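Local coordinates for protein zinc chaperone AztD (Citrobacter koseri, PDB 6CMK) that acts as a periplasmic zinc chaperone, binding zinc ions and handing one directly to the solute-binding protein AztC of the AztABCD transport system, at residues A210-T224 against L227-K239. Numbering follows the deposited sequence.
Sequences ALCPGLHGSAGSGDT and LSCETGLLLITQK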
loop_
_atom_site.group_PDB
_atom_site.type_symbol
_atom_site.label_atom_id
_atom_site.label_comp_id
_atom_site.label_asym_id
_atom_site.label_seq_id
_atom_site.Cartn_x
_atom_site.Cartn_y
_atom_site.Cartn_z
ATOM N N ALA B 210 4.059 -8.925 29.568
ATOM C CA ALA B 210 2.760 -8.269 29.543
ATOM C C ALA B 210 1.706 -9.292 29.946
ATOM O O ALA B 210 1.313 -10.134 29.131
ATOM C CB ALA B 210 2.472 -7.699 28.159
ATOM N N LEU B 211 1.234 -9.205 31.190
ATOM C CA LEU B 211 0.218 -10.133 31.666
ATOM C C LEU B 211 -1.127 -9.831 31.019
ATOM O O LEU B 211 -1.527 -8.671 30.876
ATOM C CB LEU B 211 0.091 -10.069 33.191
ATOM C CG LEU B 211 0.811 -11.161 33.988
ATOM C CD1 LEU B 211 2.295 -11.138 33.719
ATOM C CD2 LEU B 211 0.557 -11.000 35.475
ATOM N N CYS B 212 -1.824 -10.889 30.631
ATOM C CA CYS B 212 -3.130 -10.808 29.993
ATOM C C CYS B 212 -3.772 -12.180 30.166
ATOM O O CYS B 212 -3.622 -13.054 29.300
ATOM C CB CYS B 212 -3.012 -10.415 28.516
ATOM S SG CYS B 212 -4.388 -9.395 27.859
ATOM N N PRO B 213 -4.460 -12.415 31.281
ATOM C CA PRO B 213 -4.946 -13.770 31.579
ATOM C C PRO B 213 -5.908 -14.284 30.521
ATOM O O PRO B 213 -6.763 -13.551 30.024
ATOM C CB PRO B 213 -5.643 -13.607 32.935
ATOM C CG PRO B 213 -5.877 -12.148 33.101
ATOM C CD PRO B 213 -4.804 -11.451 32.337
ATOM N N GLY B 214 -5.764 -15.561 30.182
ATOM C CA GLY B 214 -6.675 -16.186 29.245
ATOM C C GLY B 214 -6.487 -15.668 27.839
ATOM O O GLY B 214 -7.471 -15.444 27.124
ATOM N N LEU B 215 -5.242 -15.450 27.430
ATOM C CA LEU B 215 -4.973 -14.862 26.124
ATOM C C LEU B 215 -5.398 -15.800 25.002
ATOM O O LEU B 215 -5.001 -16.971 24.964
ATOM C CB LEU B 215 -3.489 -14.537 26.014
ATOM C CG LEU B 215 -3.055 -13.675 24.828
ATOM C CD1 LEU B 215 -1.840 -12.850 25.220
ATOM C CD2 LEU B 215 -2.742 -14.546 23.619
ATOM N N HIS B 216 -6.209 -15.275 24.081
ATOM C CA HIS B 216 -6.636 -16.004 22.895
ATOM C C HIS B 216 -7.323 -15.029 21.954
ATOM O O HIS B 216 -8.199 -14.269 22.383
ATOM C CB HIS B 216 -7.589 -17.153 23.241
ATOM C CG HIS B 216 -7.901 -18.041 22.080
ATOM N ND1 HIS B 216 -8.988 -17.835 21.257
ATOM C CD2 HIS B 216 -7.265 -19.133 21.597
ATOM C CE1 HIS B 216 -9.009 -18.765 20.320
ATOM N NE2 HIS B 216 -7.974 -19.565 20.504
ATOM N N GLY B 217 -6.934 -15.033 20.690
ATOM C CA GLY B 217 -7.445 -14.088 19.708
ATOM C C GLY B 217 -6.356 -13.130 19.271
ATOM O O GLY B 217 -5.611 -12.590 20.096
ATOM N N SER B 218 -6.273 -12.902 17.962
ATOM C CA SER B 218 -5.168 -12.149 17.385
ATOM C C SER B 218 -5.574 -11.593 16.029
ATOM O O SER B 218 -6.240 -12.271 15.246
ATOM C CB SER B 218 -3.929 -13.039 17.232
ATOM O OG SER B 218 -4.279 -14.246 16.573
ATOM N N ALA B 219 -5.151 -10.361 15.751
ATOM C CA ALA B 219 -5.355 -9.771 14.437
ATOM C C ALA B 219 -4.495 -8.529 14.322
ATOM O O ALA B 219 -4.135 -7.916 15.324
ATOM C CB ALA B 219 -6.816 -9.392 14.190
ATOM N N GLY B 220 -4.218 -8.137 13.083
ATOM C CA GLY B 220 -3.501 -6.912 12.800
ATOM C C GLY B 220 -4.381 -5.904 12.086
ATOM O O GLY B 220 -5.274 -6.272 11.326
ATOM N N SER B 221 -4.110 -4.626 12.325
ATOM C CA SER B 221 -4.792 -3.557 11.601
ATOM C C SER B 221 -3.785 -2.429 11.424
ATOM O O SER B 221 -3.437 -1.745 12.391
ATOM C CB SER B 221 -6.031 -3.087 12.350
ATOM O OG SER B 221 -6.747 -2.113 11.585
ATOM N N GLY B 222 -3.335 -2.230 10.194
ATOM C CA GLY B 222 -2.283 -1.247 9.976
ATOM C C GLY B 222 -1.071 -1.588 10.810
ATOM O O GLY B 222 -0.659 -2.749 10.897
ATOM N N ASP B 223 -0.489 -0.570 11.449
ATOM C CA ASP B 223 0.750 -0.759 12.197
ATOM C C ASP B 223 0.539 -1.322 13.602
ATOM O O ASP B 223 1.516 -1.430 14.358
ATOM C CB ASP B 223 1.517 0.566 12.277
ATOM C CG ASP B 223 0.925 1.557 13.267
ATOM O OD1 ASP B 223 -0.227 1.405 13.742
ATOM O OD2 ASP B 223 1.649 2.525 13.576
ATOM N N THR B 224 -0.679 -1.730 13.956
ATOM C CA THR B 224 -0.999 -2.171 15.308
ATOM C C THR B 224 -1.492 -3.609 15.273
ATOM O O THR B 224 -2.330 -3.964 14.442
ATOM C CB THR B 224 -2.052 -1.254 15.945
ATOM O OG1 THR B 224 -1.525 0.075 15.998
ATOM C CG2 THR B 224 -2.390 -1.706 17.369
ATOM N N LEU B 227 -3.833 -8.647 20.603
ATOM C CA LEU B 227 -4.067 -9.942 21.229
ATOM C C LEU B 227 -5.116 -9.730 22.311
ATOM O O LEU B 227 -4.994 -8.804 23.117
ATOM C CB LEU B 227 -2.779 -10.520 21.840
ATOM C CG LEU B 227 -1.529 -10.594 20.950
ATOM C CD1 LEU B 227 -0.334 -11.065 21.769
ATOM C CD2 LEU B 227 -1.754 -11.510 19.762
ATOM N N SER B 228 -6.137 -10.573 22.335
ATOM C CA SER B 228 -7.231 -10.396 23.280
ATOM C C SER B 228 -7.120 -11.386 24.432
ATOM O O SER B 228 -6.620 -12.501 24.276
ATOM C CB SER B 228 -8.581 -10.560 22.582
ATOM O OG SER B 228 -8.609 -11.727 21.793
ATOM N N CYS B 229 -7.597 -10.961 25.597
ATOM C CA CYS B 229 -7.602 -11.819 26.771
ATOM C C CYS B 229 -8.777 -11.417 27.660
ATOM O O CYS B 229 -9.675 -10.682 27.239
ATOM C CB CYS B 229 -6.252 -11.731 27.489
ATOM S SG CYS B 229 -6.088 -10.293 28.518
ATOM N N GLU B 230 -8.776 -11.915 28.902
ATOM C CA GLU B 230 -9.913 -11.694 29.795
ATOM C C GLU B 230 -10.010 -10.256 30.299
ATOM O O GLU B 230 -11.104 -9.824 30.675
ATOM C CB GLU B 230 -9.833 -12.668 30.976
ATOM C CG GLU B 230 -9.864 -14.127 30.540
ATOM C CD GLU B 230 -9.573 -15.110 31.669
ATOM O OE1 GLU B 230 -9.170 -14.680 32.772
ATOM O OE2 GLU B 230 -9.750 -16.323 31.442
ATOM N N THR B 231 -8.912 -9.496 30.310
ATOM C CA THR B 231 -8.934 -8.138 30.847
ATOM C C THR B 231 -8.990 -7.047 29.783
ATOM O O THR B 231 -9.298 -5.901 30.120
ATOM C CB THR B 231 -7.700 -7.885 31.723
ATOM O OG1 THR B 231 -6.503 -8.061 30.952
ATOM C CG2 THR B 231 -7.686 -8.825 32.915
ATOM N N GLY B 232 -8.708 -7.361 28.530
ATOM C CA GLY B 232 -8.608 -6.322 27.517
ATOM C C GLY B 232 -7.838 -6.832 26.312
ATOM O O GLY B 232 -7.801 -8.035 26.046
ATOM N N LEU B 233 -7.235 -5.890 25.591
ATOM C CA LEU B 233 -6.390 -6.201 24.451
ATOM C C LEU B 233 -4.970 -5.742 24.732
ATOM O O LEU B 233 -4.758 -4.681 25.326
ATOM C CB LEU B 233 -6.878 -5.509 23.163
ATOM C CG LEU B 233 -8.365 -5.598 22.810
ATOM C CD1 LEU B 233 -8.643 -4.949 21.453
ATOM C CD2 LEU B 233 -8.860 -7.031 22.814
ATOM N N LEU B 234 -4.007 -6.549 24.308
ATOM C CA LEU B 234 -2.629 -6.107 24.195
ATOM C C LEU B 234 -2.482 -5.522 22.801
ATOM O O LEU B 234 -2.922 -6.135 21.824
ATOM C CB LEU B 234 -1.648 -7.257 24.394
ATOM C CG LEU B 234 -1.658 -7.968 25.740
ATOM C CD1 LEU B 234 -0.605 -9.050 25.728
ATOM C CD2 LEU B 234 -1.414 -7.013 26.897
ATOM N N LEU B 235 -1.901 -4.331 22.714
ATOM C CA LEU B 235 -1.717 -3.639 21.450
ATOM C C LEU B 235 -0.225 -3.489 21.225
ATOM O O LEU B 235 0.485 -3.018 22.115
ATOM C CB LEU B 235 -2.402 -2.271 21.461
ATOM C CG LEU B 235 -3.923 -2.324 21.616
ATOM C CD1 LEU B 235 -4.521 -0.939 21.684
ATOM C CD2 LEU B 235 -4.556 -3.113 20.479
ATOM N N ILE B 236 0.243 -3.911 20.054
ATOM C CA ILE B 236 1.672 -4.007 19.755
ATOM C C ILE B 236 1.996 -3.115 18.565
ATOM O O ILE B 236 1.297 -3.147 17.549
ATOM C CB ILE B 236 2.094 -5.459 19.445
ATOM C CG1 ILE B 236 1.543 -6.440 20.496
ATOM C CG2 ILE B 236 3.619 -5.575 19.369
ATOM C CD1 ILE B 236 1.605 -7.879 20.042
ATOM N N THR B 237 3.082 -2.351 18.683
ATOM C CA THR B 237 3.637 -1.577 17.576
ATOM C C THR B 237 5.149 -1.723 17.603
ATOM O O THR B 237 5.735 -2.010 18.648
ATOM C CB THR B 237 3.305 -0.089 17.672
ATOM O OG1 THR B 237 3.755 0.405 18.934
ATOM C CG2 THR B 237 1.812 0.161 17.540
ATOM N N GLN B 238 5.782 -1.509 16.447
ATOM C CA GLN B 238 7.238 -1.462 16.383
ATOM C C GLN B 238 7.655 -0.316 15.486
ATOM O O GLN B 238 7.149 -0.178 14.370
ATOM C CB GLN B 238 7.850 -2.756 15.843
ATOM C CG GLN B 238 9.387 -2.713 15.865
ATOM C CD GLN B 238 10.032 -3.953 15.294
ATOM O OE1 GLN B 238 9.549 -4.537 14.329
ATOM N NE2 GLN B 238 11.144 -4.359 15.891
ATOM N N LYS B 239 8.596 0.483 15.969
ATOM C CA LYS B 239 9.230 1.470 15.107
ATOM C C LYS B 239 10.673 1.042 14.872
ATOM O O LYS B 239 10.902 0.033 14.197
ATOM C CB LYS B 239 9.060 2.856 15.718
ATOM C CG LYS B 239 7.586 3.264 15.635
ATOM C CD LYS B 239 7.319 4.660 16.145
ATOM C CE LYS B 239 5.848 4.833 16.503
ATOM N NZ LYS B 239 4.944 4.691 15.324
HETATM O O HOH W 1 -4.188 -7.952 32.297
HETATM O O HOH W 2 4.233 -1.090 14.078
HETATM O O HOH W 3 4.389 1.943 14.472
#
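The disulfide between C212 and C229, SG to SG 2.0 Å, ties the loop leaving strand 208-211 to the turn between strands 224-228 and 232-237. L234 packs its CG 3.7 Å from C212 SG, and its CD1 touches L215 CD1, the two side chains crossing at about a right angle; L215 CD1 also meets L227 CD1, extending the apolar patch away from the disulfide. L215 reaches it with CG anti to the backbone N (chi1 -169°).

Hydrogen bonds run alongside, three between backbone groups and one from a side chain. E230 N donates an almost straight bond to P213 O (2.8 Å, 170°), and H216 N does the same to S228 O. S228, with its short side chain, donates from OG to H216 O at 2.6 Å. A CB on the adjoining G217 would collide with that hydroxyl and, at this backbone conformation, with H216 O. S228 N binds G217 O from above the carbonyl plane.

At the far end, D223 OD2 and K239 NZ, 4.3 Å apart and beyond a direct salt bridge, are linked by a water that accepts from NZ.

H216, its ND1 bonded to S260 O, coordinates zinc through NE2 with H126 and H169: a disulfide-braced loop carrying one ligand of a high-affinity three-histidine site in a beta propeller.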